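Long-range contacts in processed glycerol phosphate lipoteichoic acid synthase 2 (Bacillus subtilis, PDB 2W8D), which belongs to the sulfatase family of the alkaline phosphatase clan, an alpha/beta fold built on a central mixed sheet, with a magnesium ion bound in this model: residues D208-A213 against F225-Y230; F45-Y49 against L60-H65; M169-P173 against H229-Q233. All coordinates share one frame. Numbering follows the deposited sequence.

Interaction 1: D208-A213 against F225-Y230; sequences DTDFPA and FQSAHY
Phe211, Gln226 and His229 account for about half of the surface buried in this contact, in which the irregular loop 208-213 lies along the helix segment 225-230 and the two together bury 486 Å². The loop runs against the helix direction: Thr209 CA sits 6.0 Å from Tyr230 CA, and Phe211 CA 5.6 Å from Gln226 CA. Its backbone is extended at Thr209 (-149/160) and again from Phe211 to Ala213, with a kink at Asp210 (-107/1). Phe211, chi1 t, drops its ring onto the imidazole of His229, also chi1 t, in an offset stack with centroids 4.2 Å apart and planes at 28°; His229 CB lies over the same phenyl ring as a CH-pi contact, 4.2 Å from its centroid. The imidazole is held at both nitrogens, ND1 by the carbonyl of Val56 and NE2 by water 1 at 2.6 Å, and that water donates to Asp210 OD1 at 2.7 Å. Gln226, chi1 m and chi2 t, reaches up beneath the loop backbone, its NE2 2.8 Å from Phe211 O but at an angle too poor for a hydrogen bond. Thr209 packs against the helix backbone, CG2 3.6 Å from Gln226 O and OG1 3.8 Å from Tyr230 CA. At the loop's start Asp208 O meets the edge of the Tyr230 ring, 3.4 Å from CD1, while Asp208 OD2 forms a salt bridge with Lys170 NZ. The connection from strand 189-194 to helix 219-244 thus folds back over the helix it leads into, within the alpha/beta sulfatase-family domain.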
ATOM      1  N   ASP A 208      -2.108   0.180  27.236  1.00 38.46           N
ATOM      2  CA  ASP A 208      -2.884   0.213  26.001  1.00 37.49           C
ATOM      3  C   ASP A 208      -2.926  -1.128  25.276  1.00 36.82           C
ATOM      4  O   ASP A 208      -3.805  -1.361  24.443  1.00 37.08           O
ATOM      5  CB  ASP A 208      -2.411   1.328  25.080  1.00 37.05           C
ATOM      6  CG  ASP A 208      -3.205   2.603  25.280  1.00 38.02           C
ATOM      7  OD1 ASP A 208      -4.199   2.607  26.059  1.00 36.51           O
ATOM      8  OD2 ASP A 208      -2.837   3.611  24.649  1.00 39.80           O
ATOM      9  N   THR A 209      -1.988  -2.008  25.609  1.00 35.56           N
ATOM     10  CA  THR A 209      -2.081  -3.392  25.175  1.00 34.78           C
ATOM     11  C   THR A 209      -1.438  -4.307  26.227  1.00 34.16           C
ATOM     12  O   THR A 209      -0.679  -3.843  27.088  1.00 33.80           O
ATOM     13  CB  THR A 209      -1.566  -3.574  23.691  1.00 35.48           C
ATOM     14  OG1 THR A 209      -2.620  -4.121  22.878  1.00 34.77           O
ATOM     15  CG2 THR A 209      -0.251  -4.412  23.584  1.00 33.44           C
ATOM     16  N   ASP A 210      -1.792  -5.587  26.193  1.00 33.53           N
ATOM     17  CA  ASP A 210      -1.347  -6.538  27.224  1.00 33.26           C
ATOM     18  C   ASP A 210      -0.272  -7.515  26.736  1.00 32.08           C
ATOM     19  O   ASP A 210       0.180  -8.393  27.485  1.00 32.49           O
ATOM     20  CB  ASP A 210      -2.541  -7.319  27.784  1.00 33.83           C
ATOM     21  CG  ASP A 210      -3.396  -7.957  26.691  1.00 35.75           C
ATOM     22  OD1 ASP A 210      -3.588  -7.330  25.613  1.00 37.16           O
ATOM     23  OD2 ASP A 210      -3.886  -9.087  26.924  1.00 38.55           O
ATOM     24  N   PHE A 211       0.131  -7.362  25.486  1.00 29.75           N
ATOM     25  CA  PHE A 211       1.030  -8.324  24.862  1.00 28.16           C
ATOM     26  C   PHE A 211       2.441  -8.297  25.447  1.00 27.45           C
ATOM     27  O   PHE A 211       2.952  -7.230  25.739  1.00 27.68           O
ATOM     28  CB  PHE A 211       1.084  -8.046  23.361  1.00 27.00           C
ATOM     29  CG  PHE A 211       1.358  -9.256  22.539  1.00 24.52           C
ATOM     30  CD1 PHE A 211       0.368 -10.212  22.342  1.00 20.72           C
ATOM     31  CD2 PHE A 211       2.617  -9.447  21.960  1.00 22.74           C
ATOM     32  CE1 PHE A 211       0.624 -11.343  21.585  1.00 21.08           C
ATOM     33  CE2 PHE A 211       2.890 -10.577  21.192  1.00 20.98           C
ATOM     34  CZ  PHE A 211       1.902 -11.535  21.014  1.00 20.87           C
ATOM     35  N   PRO A 212       3.088  -9.465  25.594  1.00 26.82           N
ATOM     36  CA  PRO A 212       4.498  -9.452  25.987  1.00 26.58           C
ATOM     37  C   PRO A 212       5.423  -8.863  24.908  1.00 26.85           C
ATOM     38  O   PRO A 212       5.082  -8.836  23.708  1.00 26.48           O
ATOM     39  CB  PRO A 212       4.819 -10.932  26.170  1.00 26.41           C
ATOM     40  CG  PRO A 212       3.898 -11.611  25.251  1.00 26.75           C
ATOM     41  CD  PRO A 212       2.610 -10.837  25.356  1.00 26.93           C
ATOM     42  N   ALA A 213       6.585  -8.376  25.326  1.00 26.69           N
ATOM     43  CA  ALA A 213       7.580  -7.930  24.355  1.00 26.03           C
ATOM     44  C   ALA A 213       8.392  -9.175  24.056  1.00 24.92           C
ATOM     45  O   ALA A 213       8.511 -10.037  24.913  1.00 24.38           O
ATOM     46  CB  ALA A 213       8.448  -6.814  24.930  1.00 26.27           C
ATOM     47  N   PHE A 225       6.512  -6.012  18.388  1.00 13.78           N
ATOM     48  CA  PHE A 225       5.466  -7.016  18.483  1.00 15.52           C
ATOM     49  C   PHE A 225       4.285  -6.533  19.287  1.00 15.73           C
ATOM     50  O   PHE A 225       3.176  -6.935  18.986  1.00 15.37           O
ATOM     51  CB  PHE A 225       5.973  -8.326  19.102  1.00 15.76           C
ATOM     52  CG  PHE A 225       7.095  -8.933  18.345  1.00 16.85           C
ATOM     53  CD1 PHE A 225       6.854  -9.623  17.142  1.00 18.93           C
ATOM     54  CD2 PHE A 225       8.407  -8.812  18.801  1.00 17.71           C
ATOM     55  CE1 PHE A 225       7.908 -10.187  16.395  1.00 15.29           C
ATOM     56  CE2 PHE A 225       9.469  -9.368  18.049  1.00 18.55           C
ATOM     57  CZ  PHE A 225       9.206 -10.055  16.851  1.00 15.05           C
ATOM     58  N   GLN A 226       4.540  -5.692  20.300  1.00 16.45           N
ATOM     59  CA  GLN A 226       3.500  -5.046  21.092  1.00 17.37           C
ATOM     60  C   GLN A 226       2.672  -4.033  20.320  1.00 16.44           C
ATOM     61  O   GLN A 226       1.446  -4.048  20.415  1.00 15.63           O
ATOM     62  CB  GLN A 226       4.102  -4.342  22.304  1.00 18.82           C
ATOM     63  CG  GLN A 226       4.764  -5.271  23.268  1.00 22.85           C
ATOM     64  CD  GLN A 226       4.860  -4.684  24.652  1.00 29.29           C
ATOM     65  OE1 GLN A 226       4.699  -3.479  24.838  1.00 34.12           O
ATOM     66  NE2 GLN A 226       5.119  -5.532  25.639  1.00 30.57           N
ATOM     67  N   SER A 227       3.316  -3.143  19.563  1.00 15.96           N
ATOM     68  CA  SER A 227       2.530  -2.173  18.800  1.00 15.73           C
ATOM     69  C   SER A 227       1.858  -2.818  17.596  1.00 15.07           C
ATOM     70  O   SER A 227       0.790  -2.379  17.174  1.00 14.99           O
ATOM     71  CB  SER A 227       3.308  -0.898  18.422  1.00 16.01           C
ATOM     72  OG  SER A 227       4.632  -1.228  18.097  1.00 19.23           O
ATOM     73  N   ALA A 228       2.458  -3.879  17.063  1.00 14.23           N
ATOM     74  CA  ALA A 228       1.793  -4.643  16.003  1.00 13.74           C
ATOM     75  C   ALA A 228       0.495  -5.294  16.557  1.00 13.58           C
ATOM     76  O   ALA A 228      -0.534  -5.300  15.888  1.00 13.76           O
ATOM     77  CB  ALA A 228       2.719  -5.705  15.418  1.00 11.81           C
ATOM     78  N   HIS A 229       0.564  -5.829  17.765  1.00 12.89           N
ATOM     79  CA  HIS A 229      -0.583  -6.476  18.406  1.00 13.81           C
ATOM     80  C   HIS A 229      -1.662  -5.420  18.615  1.00 14.36           C
ATOM     81  O   HIS A 229      -2.805  -5.675  18.319  1.00 14.99           O
ATOM     82  CB  HIS A 229      -0.158  -7.147  19.733  1.00 13.38           C
ATOM     83  CG  HIS A 229      -1.252  -7.908  20.438  1.00 13.68           C
ATOM     84  ND1 HIS A 229      -1.701  -9.142  20.017  1.00 13.25           N
ATOM     85  CD2 HIS A 229      -1.954  -7.625  21.563  1.00 12.24           C
ATOM     86  CE1 HIS A 229      -2.635  -9.580  20.848  1.00 11.48           C
ATOM     87  NE2 HIS A 229      -2.800  -8.679  21.796  1.00  9.84           N
ATOM     88  N   TYR A 230      -1.276  -4.218  19.054  1.00 14.82           N
ATOM     89  CA  TYR A 230      -2.208  -3.112  19.195  1.00 14.98           C
ATOM     90  C   TYR A 230      -2.899  -2.731  17.848  1.00 15.72           C
ATOM     91  O   TYR A 230      -4.144  -2.538  17.795  1.00 16.58           O
ATOM     92  CB  TYR A 230      -1.517  -1.905  19.870  1.00 15.02           C
ATOM     93  CG  TYR A 230      -2.418  -0.693  20.030  1.00 13.76           C
ATOM     94  CD1 TYR A 230      -3.220  -0.536  21.164  1.00 13.97           C
ATOM     95  CD2 TYR A 230      -2.502   0.270  19.022  1.00 12.27           C
ATOM     96  CE1 TYR A 230      -4.060   0.562  21.300  1.00 12.91           C
ATOM     97  CE2 TYR A 230      -3.319   1.355  19.137  1.00 13.54           C
ATOM     98  CZ  TYR A 230      -4.111   1.489  20.280  1.00 13.34           C
ATOM     99  OH  TYR A 230      -4.921   2.562  20.394  1.00 13.78           O
TER
HETATM  100  O   HOH W   1      -4.126  -9.405  23.941  1.00 11.10           O

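Interaction 2: F45-Y49 against L60-H65; sequences FIIDY and LNKLAH
Segment 45-49 leaves a 3-10 turn at Phe45 and Ile46 and reverses through a type II beta turn from Ile46 to Tyr49, closed by Tyr49 N to Ile46 O at 3.0 Å. Ile47 (-65/121) and Asp48 (76/2) occupy its two central positions, Asp48 with positive phi. Facing the turn is the last part of helix 58-65, with Asp48 CA 5.9 Å from Asn61 CA; the pair buries 258 Å². Within the alpha/beta sulfatase-family fold, this joins the connection after strand 33-39 to the helix that follows the short hairpin 50-55. Asn61, chi1 m, reads the turn's backbone: its OD1 accepts a hydrogen bond from Asp48 N at 3.1 Å (154°). Its ND2 donates hydrogen bonds to Glu55 OE1 and, at 3.0 Å, to water 2, and this water gives its hydrogens to Ile46 O at 2.9 Å and Tyr49 O at 2.8 Å, so the one amide ties both ends of the turn to the helix. Ile47, chi1 and chi2 both m, supplies the apolar part, with CD1 3.9 Å from Leu60 CB and CG2 4.1 Å from Ala64 CB. Beyond these residues Phe293 of strand 292-296 packs against Leu60 and Ala64, and Tyr71 of strand 70-76 touches Ile47 and Ala64, which places the apolar patch against the central sheet. At the solvent-exposed side of the contact Asp48 and His65, both chi1 m, bring their ends together in a His-carboxylate hydrogen bond, His65 NE2 donating to Asp48 OD2 at 2.7 Å with an angle of 156°.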
ATOM      1  N   PHE A  45       6.351 -10.938   7.705  1.00 15.84           N
ATOM      2  CA  PHE A  45       6.845 -11.955   8.648  1.00 15.80           C
ATOM      3  C   PHE A  45       6.019 -12.052   9.933  1.00 15.61           C
ATOM      4  O   PHE A  45       5.991 -13.105  10.561  1.00 16.55           O
ATOM      5  CB  PHE A  45       8.344 -11.815   8.973  1.00 15.06           C
ATOM      6  CG  PHE A  45       8.655 -10.755   9.989  1.00 14.43           C
ATOM      7  CD1 PHE A  45       8.670 -11.051  11.333  1.00 14.73           C
ATOM      8  CD2 PHE A  45       8.946  -9.459   9.594  1.00 13.88           C
ATOM      9  CE1 PHE A  45       8.948 -10.041  12.279  1.00 17.09           C
ATOM     10  CE2 PHE A  45       9.247  -8.480  10.512  1.00 15.55           C
ATOM     11  CZ  PHE A  45       9.221  -8.762  11.860  1.00 15.05           C
ATOM     12  N   ILE A  46       5.384 -10.950  10.315  1.00 14.95           N
ATOM     13  CA  ILE A  46       4.488 -10.879  11.455  1.00 15.96           C
ATOM     14  C   ILE A  46       3.249 -11.776  11.353  1.00 15.36           C
ATOM     15  O   ILE A  46       2.731 -12.234  12.378  1.00 14.25           O
ATOM     16  CB  ILE A  46       4.030  -9.421  11.701  1.00 16.47           C
ATOM     17  CG1 ILE A  46       5.134  -8.708  12.476  1.00 20.47           C
ATOM     18  CG2 ILE A  46       2.884  -9.370  12.581  1.00 16.01           C
ATOM     19  CD1 ILE A  46       5.588  -9.503  13.748  1.00 20.90           C
ATOM     20  N   ILE A  47       2.780 -12.006  10.128  1.00 15.39           N
ATOM     21  CA  ILE A  47       1.617 -12.848   9.885  1.00 16.54           C
ATOM     22  C   ILE A  47       1.947 -14.277  10.301  1.00 17.20           C
ATOM     23  O   ILE A  47       2.944 -14.861   9.849  1.00 18.79           O
ATOM     24  CB  ILE A  47       1.154 -12.758   8.415  1.00 15.98           C
ATOM     25  CG1 ILE A  47       0.736 -11.332   8.050  1.00 18.00           C
ATOM     26  CG2 ILE A  47      -0.018 -13.680   8.157  1.00 17.57           C
ATOM     27  CD1 ILE A  47      -0.270 -10.668   9.010  1.00 16.35           C
ATOM     28  N   ASP A  48       1.163 -14.791  11.229  1.00 17.68           N
ATOM     29  CA  ASP A  48       1.317 -16.134  11.804  1.00 18.10           C
ATOM     30  C   ASP A  48       2.426 -16.271  12.786  1.00 17.30           C
ATOM     31  O   ASP A  48       2.647 -17.363  13.285  1.00 17.07           O
ATOM     32  CB  ASP A  48       1.385 -17.237  10.738  1.00 18.76           C
ATOM     33  CG  ASP A  48       0.033 -17.461  10.075  1.00 22.34           C
ATOM     34  OD1 ASP A  48      -0.994 -17.123  10.699  1.00 25.14           O
ATOM     35  OD2 ASP A  48      -0.022 -17.936   8.930  1.00 27.19           O
ATOM     36  N   TYR A  49       3.129 -15.176  13.067  1.00 17.08           N
ATOM     37  CA  TYR A  49       4.190 -15.198  14.059  1.00 16.38           C
ATOM     38  C   TYR A  49       3.593 -15.306  15.467  1.00 16.76           C
ATOM     39  O   TYR A  49       2.517 -14.752  15.755  1.00 15.58           O
ATOM     40  CB  TYR A  49       5.019 -13.936  13.973  1.00 16.39           C
ATOM     41  CG  TYR A  49       6.418 -14.144  14.481  1.00 15.98           C
ATOM     42  CD1 TYR A  49       7.426 -14.612  13.631  1.00 16.00           C
ATOM     43  CD2 TYR A  49       6.729 -13.927  15.814  1.00 16.59           C
ATOM     44  CE1 TYR A  49       8.719 -14.846  14.101  1.00 16.43           C
ATOM     45  CE2 TYR A  49       8.020 -14.165  16.301  1.00 17.76           C
ATOM     46  CZ  TYR A  49       9.000 -14.611  15.437  1.00 16.49           C
ATOM     47  OH  TYR A  49      10.257 -14.838  15.908  1.00 18.43           O
ATOM     48  N   LEU A  60      -5.591 -10.426  11.813  1.00 14.61           N
ATOM     49  CA  LEU A  60      -5.030 -10.415  10.465  1.00 14.94           C
ATOM     50  C   LEU A  60      -4.786 -11.848  10.038  1.00 15.90           C
ATOM     51  O   LEU A  60      -5.075 -12.205   8.896  1.00 17.33           O
ATOM     52  CB  LEU A  60      -3.768  -9.544  10.393  1.00 13.34           C
ATOM     53  CG  LEU A  60      -4.067  -8.032  10.606  1.00 14.98           C
ATOM     54  CD1 LEU A  60      -2.799  -7.126  10.564  1.00 12.37           C
ATOM     55  CD2 LEU A  60      -5.132  -7.445   9.667  1.00 14.08           C
ATOM     56  N   ASN A  61      -4.292 -12.673  10.963  1.00 15.95           N
ATOM     57  CA  ASN A  61      -4.172 -14.127  10.741  1.00 17.16           C
ATOM     58  C   ASN A  61      -5.469 -14.798  10.314  1.00 17.19           C
ATOM     59  O   ASN A  61      -5.468 -15.609   9.390  1.00 17.65           O
ATOM     60  CB  ASN A  61      -3.610 -14.853  11.981  1.00 16.21           C
ATOM     61  CG  ASN A  61      -2.254 -14.343  12.369  1.00 17.77           C
ATOM     62  OD1 ASN A  61      -1.618 -13.583  11.620  1.00 15.83           O
ATOM     63  ND2 ASN A  61      -1.807 -14.723  13.553  1.00 19.24           N
ATOM     64  N   LYS A  62      -6.572 -14.464  10.969  1.00 17.74           N
ATOM     65  CA  LYS A  62      -7.853 -15.079  10.600  1.00 18.72           C
ATOM     66  C   LYS A  62      -8.203 -14.703   9.148  1.00 17.87           C
ATOM     67  O   LYS A  62      -8.579 -15.550   8.352  1.00 18.74           O
ATOM     68  CB  LYS A  62      -8.974 -14.683  11.568  1.00 18.96           C
ATOM     69  CG  LYS A  62     -10.171 -15.609  11.494  1.00 22.67           C
ATOM     70  CD  LYS A  62     -11.361 -15.124  12.328  1.00 27.78           C
ATOM     71  CE  LYS A  62     -12.000 -13.865  11.757  1.00 30.42           C
ATOM     72  NZ  LYS A  62     -13.388 -13.689  12.292  1.00 32.98           N
ATOM     73  N   LEU A  63      -8.022 -13.450   8.795  1.00 16.62           N
ATOM     74  CA  LEU A  63      -8.253 -13.013   7.413  1.00 16.71           C
ATOM     75  C   LEU A  63      -7.356 -13.747   6.426  1.00 17.09           C
ATOM     76  O   LEU A  63      -7.789 -14.106   5.331  1.00 16.93           O
ATOM     77  CB  LEU A  63      -7.989 -11.509   7.282  1.00 15.72           C
ATOM     78  CG  LEU A  63      -8.820 -10.603   8.181  1.00 15.46           C
ATOM     79  CD1 LEU A  63      -8.466  -9.175   7.909  1.00 14.23           C
ATOM     80  CD2 LEU A  63     -10.328 -10.842   7.942  1.00 15.60           C
ATOM     81  N   ALA A  64      -6.093 -13.911   6.816  1.00 17.29           N
ATOM     82  CA  ALA A  64      -5.128 -14.643   6.044  1.00 18.28           C
ATOM     83  C   ALA A  64      -5.559 -16.081   5.842  1.00 19.23           C
ATOM     84  O   ALA A  64      -5.236 -16.665   4.813  1.00 19.66           O
ATOM     85  CB  ALA A  64      -3.733 -14.571   6.703  1.00 17.99           C
ATOM     86  N   HIS A  65      -6.316 -16.642   6.794  1.00 19.90           N
ATOM     87  CA  HIS A  65      -6.677 -18.047   6.711  1.00 20.66           C
ATOM     88  C   HIS A  65      -8.121 -18.349   6.357  1.00 20.28           C
ATOM     89  O   HIS A  65      -8.479 -19.519   6.202  1.00 18.72           O
ATOM     90  CB  HIS A  65      -6.231 -18.801   7.973  1.00 20.98           C
ATOM     91  CG  HIS A  65      -4.748 -18.916   8.069  1.00 25.24           C
ATOM     92  ND1 HIS A  65      -4.016 -19.731   7.232  1.00 27.56           N
ATOM     93  CD2 HIS A  65      -3.848 -18.266   8.845  1.00 27.75           C
ATOM     94  CE1 HIS A  65      -2.733 -19.609   7.516  1.00 28.33           C
ATOM     95  NE2 HIS A  65      -2.605 -18.729   8.495  1.00 29.22           N
TER
HETATM   96  O   HOH W   2       0.701 -13.304  14.209  1.00 11.87           O

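Interaction 3: M169-P173 against H229-Q233; sequences MKDKP and HYLDQ
Here the start of helix 171-183 meets the middle of helix 219-244, a helix-to-helix contact of the alpha/beta sulfatase-family fold that buries 320 Å². The backbones keep apart, with Asp171 CA 6.9 Å from Leu231 CA and Lys172 CA 7.8 Å from Gln233 CA, and the Tyr230 side chain, chi1 t, bridges the gap. Lys170, at the N-cap position with extended backbone (-70/145), lays CB 3.6 Å from Tyr230 OH; its long chain then leads away to a salt bridge with Asp208. Asp171 opens the helix. Its CB lies 4.0 Å from Tyr230 CE2 and its OD2 3.4 Å from Leu231 CD1, while OD1 takes the backbone NH of Leu196. Lys172, the residue with most surface covered on this segment, binds at both ends: its backbone N, in the first turn of the helix, donates to Tyr230 OH at 3.1 Å (149°), so the phenol oxygen accepts a helix-start NH. The Lys172 side chain, chi1 m and then t throughout, runs alongside the tyrosine until NZ donates to Gln233 OE1 at 3.1 Å. Pro173 adds a light touch, its CD 3.8 Å from Tyr230 OH.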
HETATM    1  N   MSE A 169      -2.886  10.860  16.773  1.00 25.89           N
HETATM    2  CA  MSE A 169      -3.900   9.965  17.358  1.00 24.39           C
HETATM    3  C   MSE A 169      -3.406   8.516  17.389  1.00 22.72           C
HETATM    4  O   MSE A 169      -2.803   8.037  16.436  1.00 21.07           O
HETATM    5  CB  MSE A 169      -5.201   9.992  16.561  1.00 24.11           C
HETATM    6  CG  MSE A 169      -5.959  11.273  16.610  1.00 26.81           C
HETATM    7 SE   MSE A 169      -6.708  11.739  18.362  1.00 34.56          SE
HETATM    8  CE  MSE A 169      -8.061  10.314  18.524  1.00 29.56           C
ATOM      9  N   LYS A 170      -3.702   7.830  18.482  1.00 21.36           N
ATOM     10  CA  LYS A 170      -3.610   6.379  18.539  1.00 20.34           C
ATOM     11  C   LYS A 170      -4.705   5.736  17.672  1.00 19.59           C
ATOM     12  O   LYS A 170      -5.816   6.254  17.599  1.00 20.72           O
ATOM     13  CB  LYS A 170      -3.762   5.929  19.986  1.00 20.36           C
ATOM     14  CG  LYS A 170      -2.590   6.304  20.870  1.00 20.22           C
ATOM     15  CD  LYS A 170      -2.894   5.971  22.313  1.00 22.83           C
ATOM     16  CE  LYS A 170      -1.726   6.264  23.231  1.00 23.06           C
ATOM     17  NZ  LYS A 170      -2.237   6.303  24.640  1.00 24.67           N
ATOM     18  N   ASP A 171      -4.399   4.608  17.040  1.00 18.27           N
ATOM     19  CA  ASP A 171      -5.329   3.903  16.164  1.00 17.38           C
ATOM     20  C   ASP A 171      -6.720   3.548  16.768  1.00 17.37           C
ATOM     21  O   ASP A 171      -7.716   3.778  16.115  1.00 17.91           O
ATOM     22  CB  ASP A 171      -4.655   2.662  15.577  1.00 17.29           C
ATOM     23  CG  ASP A 171      -3.425   2.994  14.735  1.00 19.98           C
ATOM     24  OD1 ASP A 171      -3.193   4.193  14.407  1.00 22.50           O
ATOM     25  OD2 ASP A 171      -2.667   2.049  14.398  1.00 22.09           O
ATOM     26  N   LYS A 172      -6.792   2.995  17.980  1.00 16.64           N
ATOM     27  CA  LYS A 172      -8.096   2.652  18.593  1.00 17.75           C
ATOM     28  C   LYS A 172      -9.107   3.803  18.656  1.00 17.19           C
ATOM     29  O   LYS A 172     -10.180   3.656  18.095  1.00 17.42           O
ATOM     30  CB  LYS A 172      -7.976   1.940  19.949  1.00 17.72           C
ATOM     31  CG  LYS A 172      -7.569   0.454  19.833  1.00 19.65           C
ATOM     32  CD  LYS A 172      -7.561  -0.225  21.185  1.00 20.88           C
ATOM     33  CE  LYS A 172      -6.862  -1.565  21.133  1.00 22.98           C
ATOM     34  NZ  LYS A 172      -6.550  -2.068  22.528  1.00 27.30           N
ATOM     35  N   PRO A 173      -8.759   4.953  19.280  1.00 16.78           N
ATOM     36  CA  PRO A 173      -9.700   6.098  19.217  1.00 17.06           C
ATOM     37  C   PRO A 173      -9.799   6.755  17.833  1.00 17.23           C
ATOM     38  O   PRO A 173     -10.834   7.319  17.495  1.00 16.74           O
ATOM     39  CB  PRO A 173      -9.146   7.090  20.246  1.00 16.52           C
ATOM     40  CG  PRO A 173      -7.720   6.686  20.431  1.00 17.14           C
ATOM     41  CD  PRO A 173      -7.644   5.212  20.204  1.00 16.41           C
ATOM     42  N   HIS A 229       0.564  -5.829  17.765  1.00 12.89           N
ATOM     43  CA  HIS A 229      -0.583  -6.476  18.406  1.00 13.81           C
ATOM     44  C   HIS A 229      -1.662  -5.420  18.615  1.00 14.36           C
ATOM     45  O   HIS A 229      -2.805  -5.675  18.319  1.00 14.99           O
ATOM     46  CB  HIS A 229      -0.158  -7.147  19.733  1.00 13.38           C
ATOM     47  CG  HIS A 229      -1.252  -7.908  20.438  1.00 13.68           C
ATOM     48  ND1 HIS A 229      -1.701  -9.142  20.017  1.00 13.25           N
ATOM     49  CD2 HIS A 229      -1.954  -7.625  21.563  1.00 12.24           C
ATOM     50  CE1 HIS A 229      -2.635  -9.580  20.848  1.00 11.48           C
ATOM     51  NE2 HIS A 229      -2.800  -8.679  21.796  1.00  9.84           N
ATOM     52  N   TYR A 230      -1.276  -4.218  19.054  1.00 14.82           N
ATOM     53  CA  TYR A 230      -2.208  -3.112  19.195  1.00 14.98           C
ATOM     54  C   TYR A 230      -2.899  -2.731  17.848  1.00 15.72           C
ATOM     55  O   TYR A 230      -4.144  -2.538  17.795  1.00 16.58           O
ATOM     56  CB  TYR A 230      -1.517  -1.905  19.870  1.00 15.02           C
ATOM     57  CG  TYR A 230      -2.418  -0.693  20.030  1.00 13.76           C
ATOM     58  CD1 TYR A 230      -3.220  -0.536  21.164  1.00 13.97           C
ATOM     59  CD2 TYR A 230      -2.502   0.270  19.022  1.00 12.27           C
ATOM     60  CE1 TYR A 230      -4.060   0.562  21.300  1.00 12.91           C
ATOM     61  CE2 TYR A 230      -3.319   1.355  19.137  1.00 13.54           C
ATOM     62  CZ  TYR A 230      -4.111   1.489  20.280  1.00 13.34           C
ATOM     63  OH  TYR A 230      -4.921   2.562  20.394  1.00 13.78           O
ATOM     64  N   LEU A 231      -2.104  -2.605  16.787  1.00 15.60           N
ATOM     65  CA  LEU A 231      -2.605  -2.383  15.423  1.00 15.25           C
ATOM     66  C   LEU A 231      -3.665  -3.446  15.062  1.00 15.26           C
ATOM     67  O   LEU A 231      -4.733  -3.122  14.554  1.00 14.86           O
ATOM     68  CB  LEU A 231      -1.448  -2.414  14.402  1.00 13.44           C
ATOM     69  CG  LEU A 231      -1.798  -2.116  12.928  1.00 14.10           C
ATOM     70  CD1 LEU A 231      -2.766  -0.923  12.757  1.00 11.58           C
ATOM     71  CD2 LEU A 231      -0.571  -1.853  12.058  1.00 11.85           C
ATOM     72  N   ASP A 232      -3.353  -4.699  15.344  1.00 15.08           N
ATOM     73  CA  ASP A 232      -4.257  -5.794  15.046  1.00 16.57           C
ATOM     74  C   ASP A 232      -5.617  -5.692  15.774  1.00 15.79           C
ATOM     75  O   ASP A 232      -6.649  -5.928  15.181  1.00 15.65           O
ATOM     76  CB  ASP A 232      -3.590  -7.111  15.378  1.00 16.79           C
ATOM     77  CG  ASP A 232      -4.394  -8.301  14.923  1.00 20.10           C
ATOM     78  OD1 ASP A 232      -4.358  -8.547  13.689  1.00 22.38           O
ATOM     79  OD2 ASP A 232      -5.029  -8.992  15.786  1.00 21.31           O
ATOM     80  N   GLN A 233      -5.611  -5.320  17.045  1.00 15.92           N
ATOM     81  CA  GLN A 233      -6.860  -5.046  17.769  1.00 16.26           C
ATOM     82  C   GLN A 233      -7.658  -3.895  17.174  1.00 16.24           C
ATOM     83  O   GLN A 233      -8.882  -3.951  17.143  1.00 17.93           O
ATOM     84  CB  GLN A 233      -6.579  -4.821  19.253  1.00 16.00           C
ATOM     85  CG  GLN A 233      -5.957  -6.068  19.915  1.00 17.46           C
ATOM     86  CD  GLN A 233      -5.593  -5.883  21.390  1.00 19.39           C
ATOM     87  OE1 GLN A 233      -5.233  -4.787  21.830  1.00 21.09           O
ATOM     88  NE2 GLN A 233      -5.687  -6.964  22.157  1.00 21.35           N
TER

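How the interactions relate
Helix 219-244 links all three contacts. Interactions 1 and 3, centres 10 Å apart, share His229 and Tyr230: the tyrosine meets the loop 208-213 with its ring edge and helix 171-183 with its hydroxyl, and a salt bridge from Asp208 OD2 to Lys170 NZ, 2.8 Å, joins the two outer segments directly. Interaction 2, about 15 Å from interaction 1 between centres, touches it through Phe225, whose CE1 packs 3.6 Å from Ile46 CD1. It reaches interaction 3 through Leu60 N and Asp232 OD1, a probable hydrogen bond of 2.9 Å. The Leu231 side chain lies about 10 Å from the magnesium ion, whose site includes Glu40, the phosphorylated Thr84, Asp258 and His259.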